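Local structure of quinoline 2-oxidoreductase large subunit (Pseudomonas putida, 1T3Q) at residues B[301-305]-B[381-386]; B[496-501]-B[528-533]; B[519-523]-B[561-565]. The protein serves as the large, molybdenum-cofactor-binding subunit of a molybdenum hydroxylase that oxidises quinoline at carbon 2. All coordinates share one frame. Residue numbers count along the deposited sequence, not the author numbering.

Contact 1: residues B[301-305]-B[381-386]; sequences EMGLA and ARETLI
Strand 301-305 packs against helix 381-386 in a buried, apolar helix-on-sheet contact inside one molybdopterin cofactor-binding domain. The strand is extended, with phi between about -90° and -140°. The helix has regular alpha geometry, with Leu385 N donating to Ala381 O at 3.0 Å and Ile386 N to Arg382 O at 2.8 Å. Their axes approach to 9.1 Å and cross at -39°, running roughly the same way; the nearest CA pairs are Met302 with Ala381 (6.9 Å) and Leu304 with Leu385 (7.2 Å), Ala381 and Leu385 being one helical turn apart, Met302 and Leu304 two residues apart on the same side of the strand. A helix is thus laid across a mainly antiparallel sheet, in which the strand pairs with strands 185-193 and 312-322. Phe191 of the first of these also touches Ala381 and Leu385. Met302 (t, t, m) is long and flexible enough to reach the helix: its CE lies 3.8 Å from Ala381 CB, its SD 3.8 Å from Arg382 CB, and its CG 3.7 Å from Leu385 CD1. Small Ala381 lets it come close. Leu304 (t, p) places CD2 4.1 Å from Ile386 CG1. Arg382 leads its guanidinium away to Glu383 OE1 (NH1 at 3.0 Å, a salt bridge) and Gln379.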
loop_
_atom_site.group_PDB
_atom_site.type_symbol
_atom_site.label_atom_id
_atom_site.label_comp_id
_atom_site.label_asym_id
_atom_site.label_seq_id
_atom_site.Cartn_x
_atom_site.Cartn_y
_atom_site.Cartn_z
ATOM N N GLU B 301 -48.536 -16.863 -5.189
ATOM C CA GLU B 301 -49.836 -17.374 -5.583
ATOM C C GLU B 301 -50.545 -16.127 -6.082
ATOM O O GLU B 301 -51.071 -15.341 -5.295
ATOM C CB GLU B 301 -50.558 -17.966 -4.376
ATOM C CG GLU B 301 -49.882 -19.202 -3.824
ATOM C CD GLU B 301 -50.480 -19.658 -2.513
ATOM O OE1 GLU B 301 -51.724 -19.719 -2.418
ATOM O OE2 GLU B 301 -49.702 -19.962 -1.581
ATOM N N MET B 302 -50.533 -15.944 -7.395
ATOM C CA MET B 302 -51.113 -14.763 -8.004
ATOM C C MET B 302 -52.382 -15.019 -8.796
ATOM O O MET B 302 -52.555 -16.075 -9.405
ATOM C CB MET B 302 -50.066 -14.106 -8.908
ATOM C CG MET B 302 -50.435 -12.721 -9.409
ATOM S SD MET B 302 -49.128 -12.021 -10.444
ATOM C CE MET B 302 -47.969 -11.483 -9.223
ATOM N N GLY B 303 -53.271 -14.031 -8.775
ATOM C CA GLY B 303 -54.521 -14.129 -9.501
ATOM C C GLY B 303 -54.791 -12.789 -10.153
ATOM O O GLY B 303 -54.557 -11.746 -9.549
ATOM N N LEU B 304 -55.264 -12.815 -11.393
ATOM C CA LEU B 304 -55.570 -11.596 -12.127
ATOM C C LEU B 304 -56.979 -11.693 -12.691
ATOM O O LEU B 304 -57.325 -12.662 -13.359
ATOM C CB LEU B 304 -54.568 -11.402 -13.270
ATOM C CG LEU B 304 -54.739 -10.187 -14.188
ATOM C CD1 LEU B 304 -54.520 -8.903 -13.401
ATOM C CD2 LEU B 304 -53.728 -10.275 -15.334
ATOM N N ALA B 305 -57.798 -10.693 -12.397
ATOM C CA ALA B 305 -59.170 -10.655 -12.889
ATOM C C ALA B 305 -59.219 -9.568 -13.955
ATOM O O ALA B 305 -58.572 -8.537 -13.812
ATOM C CB ALA B 305 -60.128 -10.326 -11.750
ATOM N N ALA B 381 -44.365 -13.890 -12.602
ATOM C CA ALA B 381 -45.750 -14.283 -12.381
ATOM C C ALA B 381 -46.775 -13.399 -13.091
ATOM O O ALA B 381 -47.651 -13.903 -13.796
ATOM C CB ALA B 381 -46.039 -14.313 -10.878
ATOM N N ARG B 382 -46.663 -12.087 -12.915
ATOM C CA ARG B 382 -47.617 -11.164 -13.532
ATOM C C ARG B 382 -47.546 -11.159 -15.057
ATOM O O ARG B 382 -48.566 -11.277 -15.726
ATOM C CB ARG B 382 -47.403 -9.738 -13.015
ATOM C CG ARG B 382 -48.529 -8.775 -13.393
ATOM C CD ARG B 382 -48.113 -7.329 -13.199
ATOM N NE ARG B 382 -46.887 -7.045 -13.934
ATOM C CZ ARG B 382 -45.705 -6.839 -13.367
ATOM N NH1 ARG B 382 -44.643 -6.604 -14.124
ATOM N NH2 ARG B 382 -45.589 -6.843 -12.045
ATOM N N GLU B 383 -46.345 -11.017 -15.610
ATOM C CA GLU B 383 -46.209 -10.987 -17.060
ATOM C C GLU B 383 -46.678 -12.292 -17.693
ATOM O O GLU B 383 -47.253 -12.285 -18.780
ATOM C CB GLU B 383 -44.764 -10.684 -17.458
ATOM C CG GLU B 383 -44.274 -9.299 -17.013
ATOM C CD GLU B 383 -45.108 -8.158 -17.592
ATOM O OE1 GLU B 383 -45.776 -7.438 -16.813
ATOM O OE2 GLU B 383 -45.097 -7.978 -18.829
ATOM N N THR B 384 -46.441 -13.409 -17.014
ATOM C CA THR B 384 -46.872 -14.700 -17.532
ATOM C C THR B 384 -48.399 -14.791 -17.525
ATOM O O THR B 384 -49.003 -15.315 -18.458
ATOM C CB THR B 384 -46.272 -15.863 -16.705
ATOM O OG1 THR B 384 -44.853 -15.907 -16.911
ATOM C CG2 THR B 384 -46.873 -17.199 -17.127
ATOM N N LEU B 385 -49.023 -14.276 -16.472
ATOM C CA LEU B 385 -50.481 -14.298 -16.377
ATOM C C LEU B 385 -51.097 -13.322 -17.375
ATOM O O LEU B 385 -52.160 -13.581 -17.934
ATOM C CB LEU B 385 -50.927 -13.943 -14.956
ATOM C CG LEU B 385 -50.619 -14.998 -13.891
ATOM C CD1 LEU B 385 -51.109 -14.515 -12.526
ATOM C CD2 LEU B 385 -51.302 -16.305 -14.258
ATOM N N ILE B 386 -50.423 -12.200 -17.600
ATOM C CA ILE B 386 -50.908 -11.206 -18.550
ATOM C C ILE B 386 -50.941 -11.813 -19.956
ATOM O O ILE B 386 -51.903 -11.613 -20.706
ATOM C CB ILE B 386 -50.018 -9.945 -18.528
ATOM C CG1 ILE B 386 -50.260 -9.179 -17.220
ATOM C CG2 ILE B 386 -50.297 -9.074 -19.748
ATOM C CD1 ILE B 386 -49.413 -7.928 -17.052
#

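Contact 2: residues B[496-501]-B[528-533]; sequences KVTVTT and DVVIQA
Residues 496-501 and 528-533 run side by side as parallel strands in register, Val497 opposite Val529 through Thr500 opposite Gln532, with axes 4.6 Å apart and inclined by 22°. Lys496, just ahead of the strand, brings CE to 3.3 Å from Asp528 OD2, but its NZ stays 4.5 Å from that oxygen, an electrostatic approach short of a salt bridge. Val497 N donates to Asp528 O (2.8 Å), and Val497 O accepts from Val530 N (3.0 Å); beta-branched valines suit such extended backbone. Thr498 turns to the other face, its CG2 3.5 Å from Gln532 CD, while its hydroxyl bonds to Asp492. Val499 repeats the pattern, its N donating to Val530 O (2.9 Å) and its O accepting from Gln532 N (2.7 Å). Its CB meets Ile531 CD1 at 3.6 Å, and its CG2 meets Val529 CG1 at 3.9 Å. Thr500 OG1 accepts from Gln532 NE2 (3.0 Å); both side chains also bond to a second copy of this subunit, so this polar face belongs to the dimer interface. Thr501 N closes the series on Gln532 O (2.9 Å). The strands form a right-handed beta-alpha-beta crossover: helix 510-522 covers the face of Val497, Val499, Val529 and Ile531, while strand 486-491 flanks strand 497-501 on its other edge, antiparallel to it.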
loop_
_atom_site.group_PDB
_atom_site.type_symbol
_atom_site.label_atom_id
_atom_site.label_comp_id
_atom_site.label_asym_id
_atom_site.label_seq_id
_atom_site.Cartn_x
_atom_site.Cartn_y
_atom_site.Cartn_z
ATOM N N LYS B 496 -6.360 20.016 -13.603
ATOM C CA LYS B 496 -6.845 18.650 -13.711
ATOM C C LYS B 496 -7.855 18.452 -12.584
ATOM O O LYS B 496 -7.949 19.290 -11.688
ATOM C CB LYS B 496 -5.679 17.660 -13.606
ATOM C CG LYS B 496 -4.644 17.820 -14.718
ATOM C CD LYS B 496 -5.294 17.749 -16.095
ATOM C CE LYS B 496 -4.268 17.740 -17.225
ATOM N NZ LYS B 496 -3.412 18.953 -17.247
ATOM N N VAL B 497 -8.611 17.361 -12.629
ATOM C CA VAL B 497 -9.641 17.118 -11.622
ATOM C C VAL B 497 -9.517 15.766 -10.920
ATOM O O VAL B 497 -9.366 14.734 -11.569
ATOM C CB VAL B 497 -11.041 17.207 -12.263
ATOM C CG1 VAL B 497 -12.117 17.008 -11.216
ATOM C CG2 VAL B 497 -11.213 18.555 -12.952
ATOM N N THR B 498 -9.603 15.788 -9.590
ATOM C CA THR B 498 -9.521 14.574 -8.779
ATOM C C THR B 498 -10.849 14.370 -8.055
ATOM O O THR B 498 -11.253 15.200 -7.240
ATOM C CB THR B 498 -8.400 14.674 -7.730
ATOM O OG1 THR B 498 -7.146 14.877 -8.391
ATOM C CG2 THR B 498 -8.330 13.391 -6.896
ATOM N N VAL B 499 -11.526 13.272 -8.373
ATOM C CA VAL B 499 -12.813 12.943 -7.770
ATOM C C VAL B 499 -12.655 11.763 -6.821
ATOM O O VAL B 499 -11.967 10.792 -7.139
ATOM C CB VAL B 499 -13.851 12.555 -8.855
ATOM C CG1 VAL B 499 -15.185 12.205 -8.213
ATOM C CG2 VAL B 499 -14.019 13.696 -9.842
ATOM N N THR B 500 -13.276 11.855 -5.650
ATOM C CA THR B 500 -13.223 10.765 -4.688
ATOM C C THR B 500 -14.658 10.332 -4.434
ATOM O O THR B 500 -15.529 11.151 -4.126
ATOM C CB THR B 500 -12.567 11.187 -3.357
ATOM O OG1 THR B 500 -11.260 11.716 -3.615
ATOM C CG2 THR B 500 -12.428 9.977 -2.428
ATOM N N THR B 501 -14.913 9.043 -4.596
ATOM C CA THR B 501 -16.252 8.523 -4.394
ATOM C C THR B 501 -16.293 7.381 -3.386
ATOM O O THR B 501 -15.294 6.708 -3.128
ATOM C CB THR B 501 -16.859 8.043 -5.727
ATOM O OG1 THR B 501 -18.211 7.630 -5.514
ATOM C CG2 THR B 501 -16.057 6.880 -6.300
ATOM N N ASP B 528 -8.909 14.548 -18.358
ATOM C CA ASP B 528 -8.297 15.398 -17.333
ATOM C C ASP B 528 -8.874 15.107 -15.950
ATOM O O ASP B 528 -8.579 15.812 -14.988
ATOM C CB ASP B 528 -8.522 16.879 -17.649
ATOM C CG ASP B 528 -7.585 17.399 -18.710
ATOM O OD1 ASP B 528 -7.705 18.587 -19.069
ATOM O OD2 ASP B 528 -6.727 16.626 -19.179
ATOM N N VAL B 529 -9.693 14.066 -15.868
ATOM C CA VAL B 529 -10.337 13.688 -14.615
ATOM C C VAL B 529 -9.953 12.286 -14.167
ATOM O O VAL B 529 -9.833 11.381 -14.989
ATOM C CB VAL B 529 -11.877 13.713 -14.772
ATOM C CG1 VAL B 529 -12.551 13.357 -13.452
ATOM C CG2 VAL B 529 -12.324 15.078 -15.258
ATOM N N VAL B 530 -9.761 12.098 -12.864
ATOM C CA VAL B 530 -9.465 10.766 -12.358
ATOM C C VAL B 530 -10.432 10.435 -11.226
ATOM O O VAL B 530 -10.747 11.291 -10.398
ATOM C CB VAL B 530 -8.007 10.617 -11.846
ATOM C CG1 VAL B 530 -7.757 11.514 -10.642
ATOM C CG2 VAL B 530 -7.753 9.165 -11.472
ATOM N N ILE B 531 -10.923 9.202 -11.218
ATOM C CA ILE B 531 -11.843 8.759 -10.185
ATOM C C ILE B 531 -11.097 7.929 -9.141
ATOM O O ILE B 531 -10.452 6.927 -9.465
ATOM C CB ILE B 531 -12.987 7.907 -10.774
ATOM C CG1 ILE B 531 -13.746 8.716 -11.832
ATOM C CG2 ILE B 531 -13.943 7.463 -9.660
ATOM C CD1 ILE B 531 -14.328 10.021 -11.309
ATOM N N GLN B 532 -11.185 8.370 -7.890
ATOM C CA GLN B 532 -10.558 7.692 -6.762
ATOM C C GLN B 532 -11.651 6.984 -5.982
ATOM O O GLN B 532 -12.620 7.610 -5.554
ATOM C CB GLN B 532 -9.854 8.705 -5.851
ATOM C CG GLN B 532 -8.628 9.327 -6.475
ATOM C CD GLN B 532 -7.890 10.251 -5.534
ATOM O OE1 GLN B 532 -6.693 10.468 -5.690
ATOM N NE2 GLN B 532 -8.600 10.812 -4.559
ATOM N N ALA B 533 -11.494 5.676 -5.809
ATOM C CA ALA B 533 -12.467 4.869 -5.086
ATOM C C ALA B 533 -11.734 3.747 -4.369
ATOM O O ALA B 533 -10.537 3.570 -4.554
ATOM C CB ALA B 533 -13.478 4.289 -6.058
#

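Contact 3: residues B[519-523]-B[561-565]; sequences ADVLG and ASIVR
An arginine from one helix reaches a main-chain carbonyl in the last turn of another: Arg565 NH2 donates to Val521 O at 2.8 Å. Carbonyls at the C-terminal end of a helix lack partners further along it, so a guanidinium can satisfy one. Arg565 does so from a largely extended side chain (t, t, p, 179°), with Val521 CG1 over one face of its guanidinium, 3.8 Å from NH2; its NH1 turns to Ala8 O. Helix 510-522 ends in a Schellman motif, in which Val524 N returns to Ala519 O and Gly523 N makes a weak bond to Asp520 O (3.4 Å). Gly523 is the C-prime residue, with phi 67° and psi 37°, a conformation that a residue without a side chain adopts easily. Beside the Arg565 hydrogen bond the packing is apolar. Val521 (t) sets CG1 3.5 Å from Ala561 CB, a closeness allowed by alanine's small size; their CA atoms are 6.7 Å apart. Leu522 (m, t) brings CD2 to 3.8 Å from Arg565 CB and 4.3 Å from Val564 CG2, using the aliphatic base of the arginine as well as the valine; Leu522 CA and Arg565 CA lie at 6.3 Å. The long helix 549-576 thus meets the C-terminal end of helix 510-522, with Leu522 and Val564 also packing onto strand 486-491 and Val564 onto strand 625-629.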
loop_
_atom_site.group_PDB
_atom_site.type_symbol
_atom_site.label_atom_id
_atom_site.label_comp_id
_atom_site.label_asym_id
_atom_site.label_seq_id
_atom_site.Cartn_x
_atom_site.Cartn_y
_atom_site.Cartn_z
ATOM N N ALA B 519 -16.354 15.487 -15.762
ATOM C CA ALA B 519 -15.812 16.262 -16.870
ATOM C C ALA B 519 -16.853 17.257 -17.381
ATOM O O ALA B 519 -16.553 18.436 -17.592
ATOM C CB ALA B 519 -15.395 15.328 -17.992
ATOM N N ASP B 520 -18.075 16.780 -17.573
ATOM C CA ASP B 520 -19.149 17.638 -18.068
ATOM C C ASP B 520 -19.557 18.735 -17.098
ATOM O O ASP B 520 -19.847 19.856 -17.519
ATOM C CB ASP B 520 -20.363 16.789 -18.459
ATOM C CG ASP B 520 -20.175 16.108 -19.805
ATOM O OD1 ASP B 520 -21.102 15.420 -20.278
ATOM O OD2 ASP B 520 -19.086 16.277 -20.395
ATOM N N VAL B 521 -19.583 18.423 -15.804
ATOM C CA VAL B 521 -19.961 19.426 -14.812
ATOM C C VAL B 521 -18.949 20.573 -14.789
ATOM O O VAL B 521 -19.331 21.743 -14.756
ATOM C CB VAL B 521 -20.062 18.822 -13.387
ATOM C CG1 VAL B 521 -20.300 19.930 -12.368
ATOM C CG2 VAL B 521 -21.199 17.815 -13.322
ATOM N N LEU B 522 -17.660 20.237 -14.825
ATOM C CA LEU B 522 -16.608 21.248 -14.787
ATOM C C LEU B 522 -16.178 21.775 -16.158
ATOM O O LEU B 522 -15.341 22.669 -16.247
ATOM C CB LEU B 522 -15.389 20.703 -14.029
ATOM C CG LEU B 522 -15.601 20.541 -12.514
ATOM C CD1 LEU B 522 -14.464 19.748 -11.895
ATOM C CD2 LEU B 522 -15.707 21.916 -11.874
ATOM N N GLY B 523 -16.749 21.224 -17.222
ATOM C CA GLY B 523 -16.411 21.684 -18.560
ATOM C C GLY B 523 -14.995 21.388 -19.015
ATOM O O GLY B 523 -14.377 22.205 -19.703
ATOM N N ALA B 561 -18.779 19.040 -7.264
ATOM C CA ALA B 561 -18.151 19.748 -8.377
ATOM C C ALA B 561 -18.737 21.149 -8.525
ATOM O O ALA B 561 -18.030 22.093 -8.877
ATOM C CB ALA B 561 -18.340 18.965 -9.668
ATOM N N SER B 562 -20.028 21.283 -8.241
ATOM C CA SER B 562 -20.699 22.577 -8.347
ATOM C C SER B 562 -20.115 23.587 -7.368
ATOM O O SER B 562 -19.921 24.752 -7.709
ATOM C CB SER B 562 -22.201 22.421 -8.090
ATOM O OG SER B 562 -22.849 23.682 -8.120
ATOM N N ILE B 563 -19.832 23.138 -6.150
ATOM C CA ILE B 563 -19.275 24.026 -5.141
ATOM C C ILE B 563 -17.973 24.654 -5.612
ATOM O O ILE B 563 -17.793 25.871 -5.514
ATOM C CB ILE B 563 -19.017 23.285 -3.816
ATOM C CG1 ILE B 563 -20.348 22.805 -3.228
ATOM C CG2 ILE B 563 -18.287 24.203 -2.837
ATOM C CD1 ILE B 563 -20.189 21.899 -2.039
ATOM N N VAL B 564 -17.058 23.836 -6.123
ATOM C CA VAL B 564 -15.792 24.380 -6.582
ATOM C C VAL B 564 -15.957 25.108 -7.915
ATOM O O VAL B 564 -15.254 26.083 -8.184
ATOM C CB VAL B 564 -14.707 23.279 -6.673
ATOM C CG1 VAL B 564 -14.426 22.742 -5.278
ATOM C CG2 VAL B 564 -15.155 22.154 -7.590
ATOM N N ARG B 565 -16.894 24.650 -8.739
ATOM C CA ARG B 565 -17.154 25.303 -10.021
ATOM C C ARG B 565 -17.580 26.748 -9.759
ATOM O O ARG B 565 -17.106 27.673 -10.414
ATOM C CB ARG B 565 -18.262 24.577 -10.793
ATOM C CG ARG B 565 -18.642 25.258 -12.120
ATOM C CD ARG B 565 -19.596 24.405 -12.960
ATOM N NE ARG B 565 -20.934 24.321 -12.380
ATOM C CZ ARG B 565 -21.945 23.650 -12.921
ATOM N NH1 ARG B 565 -23.130 23.632 -12.321
ATOM N NH2 ARG B 565 -21.774 22.990 -14.059
#

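From the N terminus, contact 1 comes first: its strand and helix, 76 residues apart, close a loop within one molybdopterin cofactor-binding domain before the other contacts open. Contacts 2 and 3 follow in the second such domain and cross. Contact 2 closes a loop of 26 intervening residues holding helix 510-522, the crossover between its strands and one partner of contact 3; contact 3 closes one of 37 residues that takes in strand 529-532. The two touch through Val497 CG2 and Leu522 CD1 (3.6 Å), making strands, crossover helix and helix 549-576 one layered unit. Contact 1 stands apart, its centre about 47 Å from that of contact 2, on the opposite side of the chain's centre.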